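PDB 4IVF: glutathione S-transferase from Lodderomyces elongisporus, which binds two glutathione molecules per subunit and, as a member of the glutathione transferase superfamily, probably transfers glutathione to, or removes it from, its substrates. Local coordinates for residues Asp47-Val50 / Lys51-Asn55; Gly202-Tyr205 / Asp206-Lys210. All coordinates share one frame; numbering follows the deposited sequence.

Contact 1 of 2, residues Asp47-Val50 / Lys51-Asn55; sequences DWFV and KLNPN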
ATOM      1  N   ASP F  47      23.670  -2.006  -8.321  1.00 20.28           N
ATOM      2  CA  ASP F  47      23.731  -0.535  -8.339  1.00 24.90           C
ATOM      3  C   ASP F  47      22.859   0.092  -9.425  1.00 24.73           C
ATOM      4  O   ASP F  47      22.119   1.045  -9.169  1.00 23.89           O
ATOM      5  CB  ASP F  47      25.179  -0.031  -8.487  1.00 25.48           C
ATOM      6  CG  ASP F  47      26.039  -0.324  -7.260  1.00 36.05           C
ATOM      7  OD1 ASP F  47      25.507  -0.326  -6.124  1.00 40.88           O
ATOM      8  OD2 ASP F  47      27.259  -0.543  -7.431  1.00 40.50           O
ATOM      9  N   TRP F  48      22.940  -0.455 -10.631  1.00 20.56           N
ATOM     10  CA  TRP F  48      22.214   0.100 -11.765  1.00 20.42           C
ATOM     11  C   TRP F  48      20.693   0.121 -11.552  1.00 18.79           C
ATOM     12  O   TRP F  48      20.011   1.025 -12.036  1.00 22.14           O
ATOM     13  CB  TRP F  48      22.547  -0.675 -13.036  1.00 21.29           C
ATOM     14  CG  TRP F  48      21.900  -2.018 -13.105  1.00 20.44           C
ATOM     15  CD1 TRP F  48      22.424  -3.196 -12.683  1.00 20.68           C
ATOM     16  CD2 TRP F  48      20.598  -2.317 -13.619  1.00 19.39           C
ATOM     17  NE1 TRP F  48      21.540  -4.219 -12.908  1.00 22.97           N
ATOM     18  CE2 TRP F  48      20.403  -3.703 -13.475  1.00 25.38           C
ATOM     19  CE3 TRP F  48      19.568  -1.544 -14.180  1.00 19.38           C
ATOM     20  CZ2 TRP F  48      19.229  -4.337 -13.882  1.00 18.18           C
ATOM     21  CZ3 TRP F  48      18.406  -2.176 -14.585  1.00 17.98           C
ATOM     22  CH2 TRP F  48      18.246  -3.558 -14.435  1.00 21.29           C
ATOM     23  N   PHE F  49      20.166  -0.870 -10.837  1.00 17.78           N
ATOM     24  CA  PHE F  49      18.709  -0.981 -10.663  1.00 16.41           C
ATOM     25  C   PHE F  49      18.186  -0.129  -9.509  1.00 15.69           C
ATOM     26  O   PHE F  49      17.077   0.415  -9.561  1.00 14.97           O
ATOM     27  CB  PHE F  49      18.283  -2.438 -10.478  1.00 15.81           C
ATOM     28  CG  PHE F  49      16.790  -2.617 -10.388  1.00 16.73           C
ATOM     29  CD1 PHE F  49      15.985  -2.407 -11.507  1.00 14.51           C
ATOM     30  CD2 PHE F  49      16.193  -2.981  -9.188  1.00 13.76           C
ATOM     31  CE1 PHE F  49      14.602  -2.555 -11.431  1.00 18.56           C
ATOM     32  CE2 PHE F  49      14.801  -3.138  -9.101  1.00 16.12           C
ATOM     33  CZ  PHE F  49      14.006  -2.919 -10.226  1.00 13.82           C
ATOM     34  N   VAL F  50      19.006  -0.025  -8.469  1.00 16.05           N
ATOM     35  CA  VAL F  50      18.714   0.805  -7.321  1.00 17.05           C
ATOM     36  C   VAL F  50      18.665   2.288  -7.710  1.00 22.14           C
ATOM     37  O   VAL F  50      17.944   3.068  -7.091  1.00 23.25           O
ATOM     38  CB  VAL F  50      19.717   0.506  -6.182  1.00 20.70           C
ATOM     39  CG1 VAL F  50      19.653   1.550  -5.067  1.00 17.92           C
ATOM     40  CG2 VAL F  50      19.452  -0.882  -5.632  1.00 18.25           C
ATOM     41  N   LYS F  51      19.408   2.673  -8.753  1.00 25.76           N
ATOM     42  CA  LYS F  51      19.302   4.032  -9.290  1.00 22.84           C
ATOM     43  C   LYS F  51      17.917   4.282  -9.880  1.00 23.72           C
ATOM     44  O   LYS F  51      17.387   5.389  -9.779  1.00 19.96           O
ATOM     45  CB  LYS F  51      20.352   4.304 -10.366  1.00 24.36           C
ATOM     46  CG  LYS F  51      21.780   4.345  -9.862  1.00 28.34           C
ATOM     47  CD  LYS F  51      22.732   4.691 -10.987  1.00 31.76           C
ATOM     48  CE  LYS F  51      24.125   4.171 -10.693  1.00 44.93           C
ATOM     49  NZ  LYS F  51      24.888   3.945 -11.953  1.00 53.00           N
ATOM     50  N   LEU F  52      17.340   3.253 -10.497  1.00 25.06           N
ATOM     51  CA  LEU F  52      16.004   3.357 -11.079  1.00 23.53           C
ATOM     52  C   LEU F  52      14.958   3.257  -9.989  1.00 21.35           C
ATOM     53  O   LEU F  52      13.967   3.974  -9.989  1.00 23.77           O
ATOM     54  CB  LEU F  52      15.777   2.246 -12.098  1.00 24.16           C
ATOM     55  CG  LEU F  52      16.648   2.328 -13.346  1.00 23.66           C
ATOM     56  CD1 LEU F  52      16.426   1.097 -14.237  1.00 18.49           C
ATOM     57  CD2 LEU F  52      16.339   3.617 -14.088  1.00 24.82           C
ATOM     58  N   ASN F  53      15.205   2.354  -9.053  1.00 18.09           N
ATOM     59  CA  ASN F  53      14.307   2.110  -7.951  1.00 16.05           C
ATOM     60  C   ASN F  53      15.074   1.958  -6.647  1.00 13.25           C
ATOM     61  O   ASN F  53      15.578   0.877  -6.346  1.00 17.09           O
ATOM     62  CB  ASN F  53      13.481   0.852  -8.222  1.00 13.90           C
ATOM     63  CG  ASN F  53      12.608   0.466  -7.042  1.00 13.94           C
ATOM     64  OD1 ASN F  53      12.406   1.258  -6.116  1.00 11.76           O
ATOM     65  ND2 ASN F  53      12.086  -0.754  -7.071  1.00 11.17           N
ATOM     66  N   PRO F  54      15.122   3.033  -5.850  1.00 19.16           N
ATOM     67  CA  PRO F  54      15.859   3.120  -4.583  1.00 17.80           C
ATOM     68  C   PRO F  54      15.550   1.964  -3.634  1.00 14.77           C
ATOM     69  O   PRO F  54      16.408   1.559  -2.855  1.00 18.01           O
ATOM     70  CB  PRO F  54      15.347   4.429  -3.972  1.00 18.09           C
ATOM     71  CG  PRO F  54      14.839   5.214  -5.121  1.00 23.21           C
ATOM     72  CD  PRO F  54      14.275   4.218  -6.074  1.00 22.86           C
ATOM     73  N   ASN F  55      14.330   1.448  -3.688  1.00 13.68           N
ATOM     74  CA  ASN F  55      13.931   0.350  -2.810  1.00 18.49           C
ATOM     75  C   ASN F  55      14.609  -0.988  -3.164  1.00 17.96           C
ATOM     76  O   ASN F  55      14.703  -1.883  -2.330  1.00 18.99           O
ATOM     77  CB  ASN F  55      12.401   0.202  -2.816  1.00 15.68           C
ATOM     78  CG  ASN F  55      11.893  -0.702  -1.713  1.00 14.77           C
ATOM     79  OD1 ASN F  55      12.477  -0.781  -0.634  1.00 15.05           O
ATOM     80  ND2 ASN F  55      10.790  -1.387  -1.978  1.00 20.23           N
TER
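Helix 47-52 of the thioredoxin-like N-terminal domain, where Phe49 meets Leu52 and Asn53, illustrates how a short helix runs out into a binding loop. Its last turn converges on the carbonyl of Phe49: Asn53 N donates to Phe49 O at 2.7 Å, lying in the carbonyl plane, while Leu52 N adds a weak bond to the same oxygen. Two residues earlier Lys51 N donates to Asp47 O at 3.2 Å. The ring of Phe49, its CG swung anti to the backbone N (chi1 -176°), runs beside the Asn53 side chain in the same direction, with CB of Asn53 over one face and the amide plane turned 73° from the ring. On the flank Leu52 CD1 approaches Trp48 CZ3 to 3.8 Å, the two side chains meeting at a slant. Trp48 NE1 is held by Glu46. Beyond the helix Asn53 OD1 accepts from Asn55 N at 3.1 Å, the donor standing above the amide plane. Asn55 OD1 and ND2 bind Arg149 and Glu117 of the second subunit, whose Arg160 donates to Val50 O. Phe49 packs on Ile58, a glutathione-binding residue; the helix end and the Asx turn of Asn53 that follows it border the glutathione site.

Contact 2 of 2, residues Gly202-Tyr205 / Asp206-Lys210; sequences GKWY and DSLLK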
ATOM      1  N   GLY F 202     -13.499 -18.275  -3.599  1.00 14.91           N
ATOM      2  CA  GLY F 202     -13.335 -19.441  -4.446  1.00 14.82           C
ATOM      3  C   GLY F 202     -13.937 -19.283  -5.829  1.00 15.30           C
ATOM      4  O   GLY F 202     -13.326 -19.677  -6.808  1.00 16.10           O
ATOM      5  N   LYS F 203     -15.140 -18.717  -5.920  1.00 15.48           N
ATOM      6  CA  LYS F 203     -15.793 -18.507  -7.218  1.00 17.44           C
ATOM      7  C   LYS F 203     -15.128 -17.372  -7.992  1.00 15.66           C
ATOM      8  O   LYS F 203     -14.916 -17.458  -9.206  1.00 27.81           O
ATOM      9  CB  LYS F 203     -17.282 -18.184  -7.030  1.00 18.19           C
ATOM     10  CG  LYS F 203     -18.145 -19.328  -6.541  1.00 26.96           C
ATOM     11  CD  LYS F 203     -19.492 -18.802  -6.041  1.00 37.00           C
ATOM     12  CE  LYS F 203     -20.572 -19.878  -6.051  1.00 44.92           C
ATOM     13  NZ  LYS F 203     -21.765 -19.512  -6.901  1.00 47.93           N
ATOM     14  N   TRP F 204     -14.833 -16.299  -7.271  1.00 14.84           N
ATOM     15  CA  TRP F 204     -14.128 -15.145  -7.807  1.00 20.41           C
ATOM     16  C   TRP F 204     -12.772 -15.589  -8.373  1.00 24.36           C
ATOM     17  O   TRP F 204     -12.417 -15.260  -9.515  1.00 26.15           O
ATOM     18  CB  TRP F 204     -13.969 -14.111  -6.686  1.00 17.63           C
ATOM     19  CG  TRP F 204     -12.953 -13.019  -6.909  1.00 14.73           C
ATOM     20  CD1 TRP F 204     -13.177 -11.795  -7.455  1.00 20.20           C
ATOM     21  CD2 TRP F 204     -11.570 -13.046  -6.535  1.00 14.04           C
ATOM     22  NE1 TRP F 204     -12.016 -11.060  -7.466  1.00 17.95           N
ATOM     23  CE2 TRP F 204     -11.013 -11.809  -6.913  1.00 15.47           C
ATOM     24  CE3 TRP F 204     -10.741 -14.008  -5.933  1.00 13.42           C
ATOM     25  CZ2 TRP F 204      -9.664 -11.499  -6.708  1.00 15.45           C
ATOM     26  CZ3 TRP F 204      -9.397 -13.701  -5.742  1.00 16.48           C
ATOM     27  CH2 TRP F 204      -8.878 -12.456  -6.120  1.00 11.89           C
ATOM     28  N   TYR F 205     -12.037 -16.368  -7.585  1.00 14.01           N
ATOM     29  CA  TYR F 205     -10.749 -16.905  -8.023  1.00 17.24           C
ATOM     30  C   TYR F 205     -10.885 -17.790  -9.268  1.00 17.97           C
ATOM     31  O   TYR F 205     -10.159 -17.613 -10.251  1.00 17.54           O
ATOM     32  CB  TYR F 205     -10.087 -17.689  -6.880  1.00 20.63           C
ATOM     33  CG  TYR F 205      -8.680 -18.182  -7.196  1.00 20.95           C
ATOM     34  CD1 TYR F 205      -7.608 -17.298  -7.251  1.00 17.92           C
ATOM     35  CD2 TYR F 205      -8.429 -19.522  -7.433  1.00 24.56           C
ATOM     36  CE1 TYR F 205      -6.327 -17.736  -7.535  1.00 19.37           C
ATOM     37  CE2 TYR F 205      -7.159 -19.968  -7.705  1.00 29.98           C
ATOM     38  CZ  TYR F 205      -6.108 -19.065  -7.766  1.00 24.38           C
ATOM     39  OH  TYR F 205      -4.840 -19.505  -8.047  1.00 20.21           O
ATOM     40  N   ASP F 206     -11.822 -18.732  -9.222  1.00 15.58           N
ATOM     41  CA  ASP F 206     -12.038 -19.649 -10.343  1.00 20.73           C
ATOM     42  C   ASP F 206     -12.422 -18.891 -11.616  1.00 21.33           C
ATOM     43  O   ASP F 206     -12.016 -19.266 -12.723  1.00 20.26           O
ATOM     44  CB  ASP F 206     -13.113 -20.708 -10.020  1.00 17.46           C
ATOM     45  CG  ASP F 206     -12.709 -21.645  -8.884  1.00 35.17           C
ATOM     46  OD1 ASP F 206     -11.493 -21.783  -8.607  1.00 32.40           O
ATOM     47  OD2 ASP F 206     -13.620 -22.251  -8.266  1.00 36.84           O
ATOM     48  N   SER F 207     -13.218 -17.839 -11.454  1.00 19.94           N
ATOM     49  CA  SER F 207     -13.638 -17.019 -12.590  1.00 22.29           C
ATOM     50  C   SER F 207     -12.461 -16.306 -13.261  1.00 21.61           C
ATOM     51  O   SER F 207     -12.368 -16.261 -14.493  1.00 22.10           O
ATOM     52  CB  SER F 207     -14.683 -15.998 -12.152  1.00 20.19           C
ATOM     53  OG  SER F 207     -15.932 -16.629 -11.957  1.00 25.43           O
ATOM     54  N   LEU F 208     -11.570 -15.749 -12.450  1.00 15.96           N
ATOM     55  CA  LEU F 208     -10.405 -15.049 -12.989  1.00 22.62           C
ATOM     56  C   LEU F 208      -9.432 -15.969 -13.744  1.00 22.40           C
ATOM     57  O   LEU F 208      -8.891 -15.588 -14.783  1.00 21.27           O
ATOM     58  CB  LEU F 208      -9.694 -14.266 -11.886  1.00 19.85           C
ATOM     59  CG  LEU F 208     -10.447 -12.980 -11.551  1.00 19.76           C
ATOM     60  CD1 LEU F 208     -10.162 -12.500 -10.140  1.00 13.56           C
ATOM     61  CD2 LEU F 208     -10.062 -11.909 -12.557  1.00 23.40           C
ATOM     62  N   LEU F 209      -9.230 -17.186 -13.247  1.00 20.70           N
ATOM     63  CA  LEU F 209      -8.278 -18.092 -13.885  1.00 17.50           C
ATOM     64  C   LEU F 209      -8.800 -18.611 -15.211  1.00 22.12           C
ATOM     65  O   LEU F 209      -8.060 -19.223 -15.976  1.00 25.72           O
ATOM     66  CB  LEU F 209      -7.968 -19.275 -12.995  1.00 20.92           C
ATOM     67  CG  LEU F 209      -7.283 -19.032 -11.662  1.00 25.68           C
ATOM     68  CD1 LEU F 209      -7.227 -20.368 -10.966  1.00 24.41           C
ATOM     69  CD2 LEU F 209      -5.896 -18.487 -11.875  1.00 25.46           C
ATOM     70  N   LYS F 210     -10.077 -18.368 -15.484  1.00 18.65           N
ATOM     71  CA  LYS F 210     -10.663 -18.797 -16.743  1.00 21.67           C
ATOM     72  C   LYS F 210     -10.323 -17.807 -17.843  1.00 22.10           C
ATOM     73  O   LYS F 210     -10.404 -18.132 -19.018  1.00 29.05           O
ATOM     74  CB  LYS F 210     -12.183 -18.936 -16.626  1.00 30.81           C
ATOM     75  CG  LYS F 210     -12.653 -20.085 -15.764  1.00 31.92           C
ATOM     76  CD  LYS F 210     -14.165 -20.231 -15.872  1.00 39.62           C
ATOM     77  CE  LYS F 210     -14.649 -21.541 -15.272  1.00 43.47           C
ATOM     78  NZ  LYS F 210     -16.098 -21.759 -15.544  1.00 51.49           N
TER
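Two aromatic rings, Trp204 and Tyr205, each receive a leucine from four residues further along the same helix, and in both pairs the aliphatic group lies over a ring face. Leu208 CD1 sits above the five-membered ring of the Trp204 indole, 3.7 Å from its centroid and 24° off the normal, a CH-pi contact offset toward the rim; its closest ring atom is CE2, at 3.4 Å. Trp204 carries its CG anti to the backbone N (chi1 164°), which sends the indole outward from the helix with one face toward the next turn, where the Leu208 methyl meets it. In the second pair Leu209 CG stands over the Tyr205 ring at 4.2 Å from the centroid, and CD1 comes within 3.3 Å of Tyr205 CE2. The backbone keeps these rows in step: Leu208 N bonds Trp204 O at 3.1 Å, and Leu209 N bonds Tyr205 O at 3.2 Å. Ser207 N donates to Lys203 O at 2.8 Å. Trp204 NE1 bonds Asp178 OD2, tying the indole to helix 176-185, against which Trp204, Tyr205 and Leu208 pack through Leu181, Leu182 and Phe179, while Leu209 turns to Phe218 beyond helix 212-217.

Both contacts are local, each formed within one short run of chain, on or just past its own helix, yet they serve different settings. Contact 1 belongs to the N-terminal thioredoxin-like domain and contact 2 to the helical C-terminal domain; their centres are 36 Å apart, on opposite sides of the chain's centre, and they do not touch. Each is partly buried. In contact 1 the helix gives out, and hydrogen bonds of the backbone and of an asparagine side chain shape a turn between the glutathione site and the second subunit. In contact 2, remote from the glutathione sites and untouched by the other subunit, regular helical bonds carry leucines over aromatic faces, and packing between helices dominates.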